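Side-chain contacts in malonyl acyl carrier protein transacylase (Streptococcus pneumoniae, PDB 3IM8), which probably transfers the malonyl group from malonyl-CoA to the acyl carrier protein, a step that supplies fatty acid synthesis: residues V154-Y159 against A163-A168; L134-E139 against A184-L189. All coordinates share one frame; numbering follows the deposited sequence.

Both contacts reach one mixed sheet, in the order 188-191, 129-134, 164-169, 154-161, 252-253. Contact 1 pairs the two strands of a beta hairpin. Contact 2 lies at the edge strand 188-191, where it meets the end of strand 129-134. Their centres are about 11 Å apart. Along the chain, L134-E139 comes first, then both segments of contact 1, then A184-L189. The two contacts touch: V138 packs on Y159 and I165, L134 packs on Q164, and N135 N probably hydrogen-bonds to A163 O. Contact 1 is buried and lies close to the predicted active-site residues H199 and S90. Contact 2 is at the surface, away from them. The hairpin beside the predicted site is thus continuous with the sheet edge.

Contact 1 of 2, residues V154-Y159 against A163-A168; sequences VTPANY and AQIVIA
The methyl of A157 turns toward the other strand and meets that of A168, CB to CB at 3.7 Å. V166 and N158 lie on the face that carries A168, and there the two CB atoms are 4.1 Å apart. The other face carries Y159 and I165. CD1 of I165 reaches the Y159 ring obliquely, 3.8 Å from CD2. I165 has CG2 anti to the backbone N, and this branch runs to P156, where it touches CB at 3.9 Å. The two branches of I165 part, CG2 going to the proline and the CG1-CD1 arm to the tyrosine. The strands 154-161 and 164-169 form an antiparallel hairpin broken by a classic beta bulge: A157 and N158 both face V166. The carbonyl O of V166 accepts from both, at 2.6 Å from A157 N and 3.1 Å from N158 N. Both donors lie in the carbonyl plane. Beyond the bulge, T155 and A168 exchange two backbone bonds. At the far end V154 CG2 approaches I167 CD1 loosely. Helices 138-148 and 171-184 cover these two side chains. Y159 OH is hydrogen-bonded to E142, and R253 makes a cation-pi contact with the ring. The bulge lies near the predicted active site: the side chain of A157 is about 4 Å from that of H199, and the side chain of N158 is about 6 Å from that of S90.

Contact 2 of 2, residues L134-E139 against A184-L189; sequences LNTPVE and AGAKRL
A backbone hydrogen bond joins L134 to R188. L134 N gives it to R188 O at 2.9 Å, with an angle of 160° at the hydrogen. The donor lies nearly in line with the C=O bond. Apolar contact follows the same pair, with the two CB atoms 3.9 Å apart. A smaller apolar touch joins T136 CG2 to A186 CB at 4.0 Å. I141 of helix 138-148 backs T136, and L181 of helix 171-184 backs A186. Beyond their CB atoms, the side chains of L134 and R188 cross at about a right angle. CD2 of L134 packs over one face of the R188 guanidinium, 4.0 Å from NH1. The bend about the CG-CD bond of R188 (chi3 -89°) helps place the group against the leucine methyl. The polar contact is at the surface. N135 and R188 run side by side, pointing the same way. Their amide and guanidinium planes are 35° apart, and OD1 of N135 is 2.5 Å from NH2 of R188. On the opposite segment, G185 ends helix 171-184 in a Schellman motif, with positive phi, which suits glycine. P137 takes the N-cap position of helix 138-148. The contact joins the turn from strand 129-134 into helix 138-148 to the loop that runs from the Schellman motif of helix 171-184 into edge strand 188-191 of the mixed sheet.

Contact 1 of 2, residues V154-Y159 against A163-A168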
ATOM      1  N   VAL A 154      -8.100  10.128  16.721  1.00 26.83           N
ATOM      2  CA  VAL A 154      -8.975   9.637  15.647  1.00 26.00           C
ATOM      3  C   VAL A 154      -8.849  10.516  14.388  1.00 25.95           C
ATOM      4  O   VAL A 154      -9.200  11.691  14.415  1.00 26.08           O
ATOM      5  CB  VAL A 154     -10.442   9.562  16.126  1.00 26.01           C
ATOM      6  CG1 VAL A 154     -10.850  10.901  16.791  1.00 25.31           C
ATOM      7  CG2 VAL A 154     -11.347   9.183  14.987  1.00 23.90           C
ATOM      8  N   THR A 155      -8.312   9.985  13.292  1.00 26.30           N
ATOM      9  CA  THR A 155      -8.292  10.773  12.019  1.00 26.88           C
ATOM     10  C   THR A 155      -8.619   9.896  10.794  1.00 25.65           C
ATOM     11  O   THR A 155      -8.576   8.652  10.905  1.00 25.54           O
ATOM     12  CB  THR A 155      -6.938  11.474  11.765  1.00 27.23           C
ATOM     13  OG1 THR A 155      -5.874  10.521  11.835  1.00 29.94           O
ATOM     14  CG2 THR A 155      -6.701  12.599  12.780  1.00 30.71           C
ATOM     15  N   PRO A 156      -8.974  10.519   9.646  1.00 24.03           N
ATOM     16  CA  PRO A 156      -9.038   9.666   8.454  1.00 23.53           C
ATOM     17  C   PRO A 156      -7.649   9.073   8.192  1.00 23.11           C
ATOM     18  O   PRO A 156      -6.662   9.797   8.247  1.00 23.28           O
ATOM     19  CB  PRO A 156      -9.464  10.622   7.335  1.00 22.44           C
ATOM     20  CG  PRO A 156     -10.263  11.686   8.056  1.00 22.92           C
ATOM     21  CD  PRO A 156      -9.423  11.893   9.348  1.00 24.83           C
ATOM     22  N   ALA A 157      -7.595   7.770   7.936  1.00 22.02           N
ATOM     23  CA  ALA A 157      -6.363   7.031   7.660  1.00 22.79           C
ATOM     24  C   ALA A 157      -6.205   6.766   6.149  1.00 22.80           C
ATOM     25  O   ALA A 157      -5.100   6.847   5.612  1.00 22.65           O
ATOM     26  CB  ALA A 157      -6.356   5.662   8.441  1.00 20.72           C
ATOM     27  N   ASN A 158      -7.302   6.386   5.474  1.00 23.45           N
ATOM     28  CA  ASN A 158      -7.199   6.002   4.079  1.00 22.60           C
ATOM     29  C   ASN A 158      -8.250   6.716   3.285  1.00 21.60           C
ATOM     30  O   ASN A 158      -9.417   6.424   3.437  1.00 20.99           O
ATOM     31  CB  ASN A 158      -7.358   4.485   3.893  1.00 23.36           C
ATOM     32  CG  ASN A 158      -6.222   3.666   4.538  1.00 24.28           C
ATOM     33  OD1 ASN A 158      -6.290   3.317   5.695  1.00 26.61           O
ATOM     34  ND2 ASN A 158      -5.206   3.353   3.768  1.00 23.32           N
ATOM     35  N   TYR A 159      -7.836   7.644   2.439  1.00 21.53           N
ATOM     36  CA  TYR A 159      -8.753   8.256   1.459  1.00 21.97           C
ATOM     37  C   TYR A 159      -8.755   7.385   0.196  1.00 22.54           C
ATOM     38  O   TYR A 159      -7.985   7.623  -0.727  1.00 22.75           O
ATOM     39  CB  TYR A 159      -8.342   9.690   1.091  1.00 21.69           C
ATOM     40  CG  TYR A 159      -8.454  10.683   2.256  1.00 23.73           C
ATOM     41  CD1 TYR A 159      -7.404  10.837   3.182  1.00 23.29           C
ATOM     42  CD2 TYR A 159      -9.584  11.470   2.421  1.00 24.18           C
ATOM     43  CE1 TYR A 159      -7.488  11.740   4.244  1.00 22.62           C
ATOM     44  CE2 TYR A 159      -9.668  12.407   3.503  1.00 24.39           C
ATOM     45  CZ  TYR A 159      -8.608  12.513   4.402  1.00 23.05           C
ATOM     46  OH  TYR A 159      -8.641  13.396   5.435  1.00 23.05           O
ATOM     47  N   ALA A 163     -16.167   8.376  -1.971  1.00 29.94           N
ATOM     48  CA  ALA A 163     -17.249   7.764  -1.150  1.00 29.90           C
ATOM     49  C   ALA A 163     -16.781   6.574  -0.270  1.00 29.53           C
ATOM     50  O   ALA A 163     -17.544   5.678   0.063  1.00 30.03           O
ATOM     51  CB  ALA A 163     -18.444   7.404  -2.028  1.00 29.97           C
ATOM     52  N   GLN A 164     -15.496   6.569   0.060  1.00 28.83           N
ATOM     53  CA  GLN A 164     -14.923   5.475   0.831  1.00 27.94           C
ATOM     54  C   GLN A 164     -13.700   5.951   1.593  1.00 26.61           C
ATOM     55  O   GLN A 164     -12.593   5.981   1.057  1.00 26.42           O
ATOM     56  CB  GLN A 164     -14.550   4.309  -0.087  1.00 28.36           C
ATOM     57  CG  GLN A 164     -14.851   2.938   0.497  1.00 31.91           C
ATOM     58  CD  GLN A 164     -13.668   2.347   1.238  1.00 35.66           C
ATOM     59  OE1 GLN A 164     -13.220   2.890   2.248  1.00 41.78           O
ATOM     60  NE2 GLN A 164     -13.154   1.230   0.738  1.00 34.92           N
ATOM     61  N   ILE A 165     -13.906   6.327   2.850  1.00 25.12           N
ATOM     62  CA  ILE A 165     -12.820   6.850   3.663  1.00 24.10           C
ATOM     63  C   ILE A 165     -12.759   6.109   4.984  1.00 23.50           C
ATOM     64  O   ILE A 165     -13.756   6.034   5.713  1.00 24.42           O
ATOM     65  CB  ILE A 165     -13.007   8.404   3.900  1.00 25.31           C
ATOM     66  CG1 ILE A 165     -12.757   9.123   2.551  1.00 26.88           C
ATOM     67  CG2 ILE A 165     -12.055   8.911   5.020  1.00 22.82           C
ATOM     68  CD1 ILE A 165     -13.266  10.537   2.421  1.00 29.85           C
ATOM     69  N   VAL A 166     -11.595   5.543   5.283  1.00 22.37           N
ATOM     70  CA  VAL A 166     -11.417   4.864   6.527  1.00 22.62           C
ATOM     71  C   VAL A 166     -10.837   5.819   7.567  1.00 23.27           C
ATOM     72  O   VAL A 166      -9.774   6.445   7.341  1.00 23.06           O
ATOM     73  CB  VAL A 166     -10.478   3.607   6.419  1.00 22.87           C
ATOM     74  CG1 VAL A 166     -10.401   2.869   7.783  1.00 20.44           C
ATOM     75  CG2 VAL A 166     -10.947   2.669   5.292  1.00 22.60           C
ATOM     76  N   ILE A 167     -11.520   5.900   8.715  1.00 23.06           N
ATOM     77  CA  ILE A 167     -10.985   6.617   9.884  1.00 22.56           C
ATOM     78  C   ILE A 167     -10.317   5.614  10.803  1.00 22.32           C
ATOM     79  O   ILE A 167     -10.753   4.480  10.894  1.00 22.02           O
ATOM     80  CB  ILE A 167     -12.125   7.416  10.614  1.00 22.09           C
ATOM     81  CG1 ILE A 167     -13.205   6.455  11.155  1.00 22.64           C
ATOM     82  CG2 ILE A 167     -12.831   8.324   9.603  1.00 21.13           C
ATOM     83  CD1 ILE A 167     -13.939   7.025  12.379  1.00 22.61           C
ATOM     84  N   ALA A 168      -9.273   6.035  11.512  1.00 22.88           N
ATOM     85  CA  ALA A 168      -8.622   5.144  12.440  1.00 23.37           C
ATOM     86  C   ALA A 168      -8.182   5.869  13.731  1.00 23.89           C
ATOM     87  O   ALA A 168      -8.180   7.111  13.791  1.00 23.20           O
ATOM     88  CB  ALA A 168      -7.415   4.504  11.744  1.00 23.25           C
TER

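Contact 2 of 2, residues L134-E139 against A184-L189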
ATOM      1  N   LEU A 134     -18.597   4.893   4.418  1.00 31.71           N
ATOM      2  CA  LEU A 134     -19.045   4.861   3.034  1.00 34.86           C
ATOM      3  C   LEU A 134     -20.058   5.958   2.728  1.00 36.80           C
ATOM      4  O   LEU A 134     -20.889   6.314   3.565  1.00 36.97           O
ATOM      5  CB  LEU A 134     -19.640   3.491   2.698  1.00 20.00           C
ATOM      6  CG  LEU A 134     -18.639   2.369   2.416  1.00 20.00           C
ATOM      7  CD1 LEU A 134     -17.467   2.438   3.383  1.00 20.00           C
ATOM      8  CD2 LEU A 134     -19.321   1.011   2.489  1.00 20.00           C
ATOM      9  N   ASN A 135     -19.970   6.524   1.532  1.00 38.77           N
ATOM     10  CA  ASN A 135     -20.929   7.532   1.075  1.00 41.40           C
ATOM     11  C   ASN A 135     -21.278   8.666   2.052  1.00 40.68           C
ATOM     12  O   ASN A 135     -22.452   8.912   2.327  1.00 40.64           O
ATOM     13  CB  ASN A 135     -22.216   6.854   0.595  1.00 42.64           C
ATOM     14  CG  ASN A 135     -21.977   5.902  -0.560  1.00 47.48           C
ATOM     15  OD1 ASN A 135     -22.295   4.716  -0.478  1.00 51.65           O
ATOM     16  ND2 ASN A 135     -21.414   6.418  -1.646  1.00 50.42           N
ATOM     17  N   THR A 136     -20.259   9.418   2.470  1.00 39.86           N
ATOM     18  CA  THR A 136     -20.439  10.679   3.194  1.00 38.83           C
ATOM     19  C   THR A 136     -19.371  11.688   2.749  1.00 38.45           C
ATOM     20  O   THR A 136     -18.233  11.300   2.485  1.00 39.67           O
ATOM     21  CB  THR A 136     -20.347  10.478   4.716  1.00 38.20           C
ATOM     22  OG1 THR A 136     -19.097  10.989   5.195  1.00 39.67           O
ATOM     23  CG2 THR A 136     -20.453   9.001   5.065  1.00 35.39           C
ATOM     24  N   PRO A 137     -19.721  12.974   2.657  1.00 37.52           N
ATOM     25  CA  PRO A 137     -18.752  13.965   2.177  1.00 36.64           C
ATOM     26  C   PRO A 137     -17.488  13.985   3.042  1.00 36.43           C
ATOM     27  O   PRO A 137     -17.573  13.829   4.265  1.00 36.22           O
ATOM     28  CB  PRO A 137     -19.507  15.289   2.340  1.00 36.55           C
ATOM     29  CG  PRO A 137     -20.905  14.908   2.249  1.00 36.76           C
ATOM     30  CD  PRO A 137     -21.004  13.623   2.988  1.00 37.25           C
ATOM     31  N   VAL A 138     -16.323  14.170   2.420  1.00 36.89           N
ATOM     32  CA  VAL A 138     -15.046  14.186   3.162  1.00 36.90           C
ATOM     33  C   VAL A 138     -15.051  15.176   4.336  1.00 37.01           C
ATOM     34  O   VAL A 138     -14.565  14.869   5.409  1.00 36.04           O
ATOM     35  CB  VAL A 138     -13.802  14.403   2.210  1.00 36.53           C
ATOM     36  CG1 VAL A 138     -13.940  15.640   1.381  1.00 37.60           C
ATOM     37  CG2 VAL A 138     -12.499  14.407   2.988  1.00 36.11           C
ATOM     38  N   GLU A 139     -15.656  16.343   4.117  1.00 38.38           N
ATOM     39  CA  GLU A 139     -15.685  17.451   5.082  1.00 39.22           C
ATOM     40  C   GLU A 139     -16.292  16.974   6.397  1.00 37.90           C
ATOM     41  O   GLU A 139     -15.758  17.228   7.502  1.00 38.26           O
ATOM     42  CB  GLU A 139     -16.543  18.609   4.524  1.00 41.23           C
ATOM     43  CG  GLU A 139     -16.034  19.270   3.247  1.00 47.32           C
ATOM     44  CD  GLU A 139     -15.996  18.320   2.031  1.00 54.69           C
ATOM     45  OE1 GLU A 139     -15.103  18.512   1.168  1.00 57.35           O
ATOM     46  OE2 GLU A 139     -16.847  17.386   1.932  1.00 58.16           O
ATOM     47  N   ALA A 184     -24.799  12.969  12.157  1.00 41.79           N
ATOM     48  CA  ALA A 184     -24.669  13.677  10.872  1.00 40.97           C
ATOM     49  C   ALA A 184     -25.385  12.975   9.710  1.00 40.82           C
ATOM     50  O   ALA A 184     -25.608  13.571   8.643  1.00 40.69           O
ATOM     51  CB  ALA A 184     -23.184  13.849  10.538  1.00 41.21           C
ATOM     52  N   GLY A 185     -25.732  11.702   9.905  1.00 40.55           N
ATOM     53  CA  GLY A 185     -26.522  10.987   8.917  1.00 40.26           C
ATOM     54  C   GLY A 185     -25.809   9.924   8.101  1.00 40.13           C
ATOM     55  O   GLY A 185     -26.403   9.403   7.146  1.00 41.07           O
ATOM     56  N   ALA A 186     -24.561   9.597   8.457  1.00 39.27           N
ATOM     57  CA  ALA A 186     -23.828   8.497   7.827  1.00 38.86           C
ATOM     58  C   ALA A 186     -24.611   7.193   7.970  1.00 38.78           C
ATOM     59  O   ALA A 186     -24.991   6.800   9.071  1.00 39.15           O
ATOM     60  CB  ALA A 186     -22.456   8.347   8.461  1.00 39.06           C
ATOM     61  N   LYS A 187     -24.829   6.529   6.850  1.00 38.00           N
ATOM     62  CA  LYS A 187     -25.730   5.358   6.768  1.00 38.10           C
ATOM     63  C   LYS A 187     -24.934   4.041   6.912  1.00 36.31           C
ATOM     64  O   LYS A 187     -25.435   3.015   7.426  1.00 34.98           O
ATOM     65  CB  LYS A 187     -26.441   5.377   5.379  1.00 38.86           C
ATOM     66  CG  LYS A 187     -27.958   5.063   5.339  1.00 41.71           C
ATOM     67  CD  LYS A 187     -28.799   6.222   5.795  1.00 44.95           C
ATOM     68  CE  LYS A 187     -30.231   5.774   5.947  1.00 47.09           C
ATOM     69  NZ  LYS A 187     -30.950   5.894   4.650  1.00 49.80           N
ATOM     70  N   ARG A 188     -23.703   4.102   6.420  1.00 34.04           N
ATOM     71  CA  ARG A 188     -22.902   2.917   6.226  1.00 33.23           C
ATOM     72  C   ARG A 188     -21.496   3.108   6.803  1.00 31.72           C
ATOM     73  O   ARG A 188     -20.658   3.791   6.213  1.00 30.11           O
ATOM     74  CB  ARG A 188     -22.851   2.563   4.738  1.00 33.32           C
ATOM     75  CG  ARG A 188     -24.194   2.140   4.144  1.00 34.41           C
ATOM     76  CD  ARG A 188     -23.931   1.251   2.945  1.00 35.66           C
ATOM     77  NE  ARG A 188     -23.808   2.001   1.701  1.00 35.18           N
ATOM     78  CZ  ARG A 188     -23.263   1.561   0.563  1.00 34.48           C
ATOM     79  NH1 ARG A 188     -22.693   0.361   0.463  1.00 28.60           N
ATOM     80  NH2 ARG A 188     -23.250   2.378  -0.488  1.00 35.64           N
ATOM     81  N   LEU A 189     -21.281   2.482   7.958  1.00 30.36           N
ATOM     82  CA  LEU A 189     -20.061   2.558   8.729  1.00 28.91           C
ATOM     83  C   LEU A 189     -19.642   1.121   8.968  1.00 29.44           C
ATOM     84  O   LEU A 189     -20.353   0.352   9.652  1.00 29.94           O
ATOM     85  CB  LEU A 189     -20.342   3.264  10.067  1.00 27.93           C
ATOM     86  CG  LEU A 189     -21.086   4.586   9.819  1.00 27.08           C
ATOM     87  CD1 LEU A 189     -21.768   5.108  11.053  1.00 25.89           C
ATOM     88  CD2 LEU A 189     -20.113   5.600   9.339  1.00 26.36           C
TER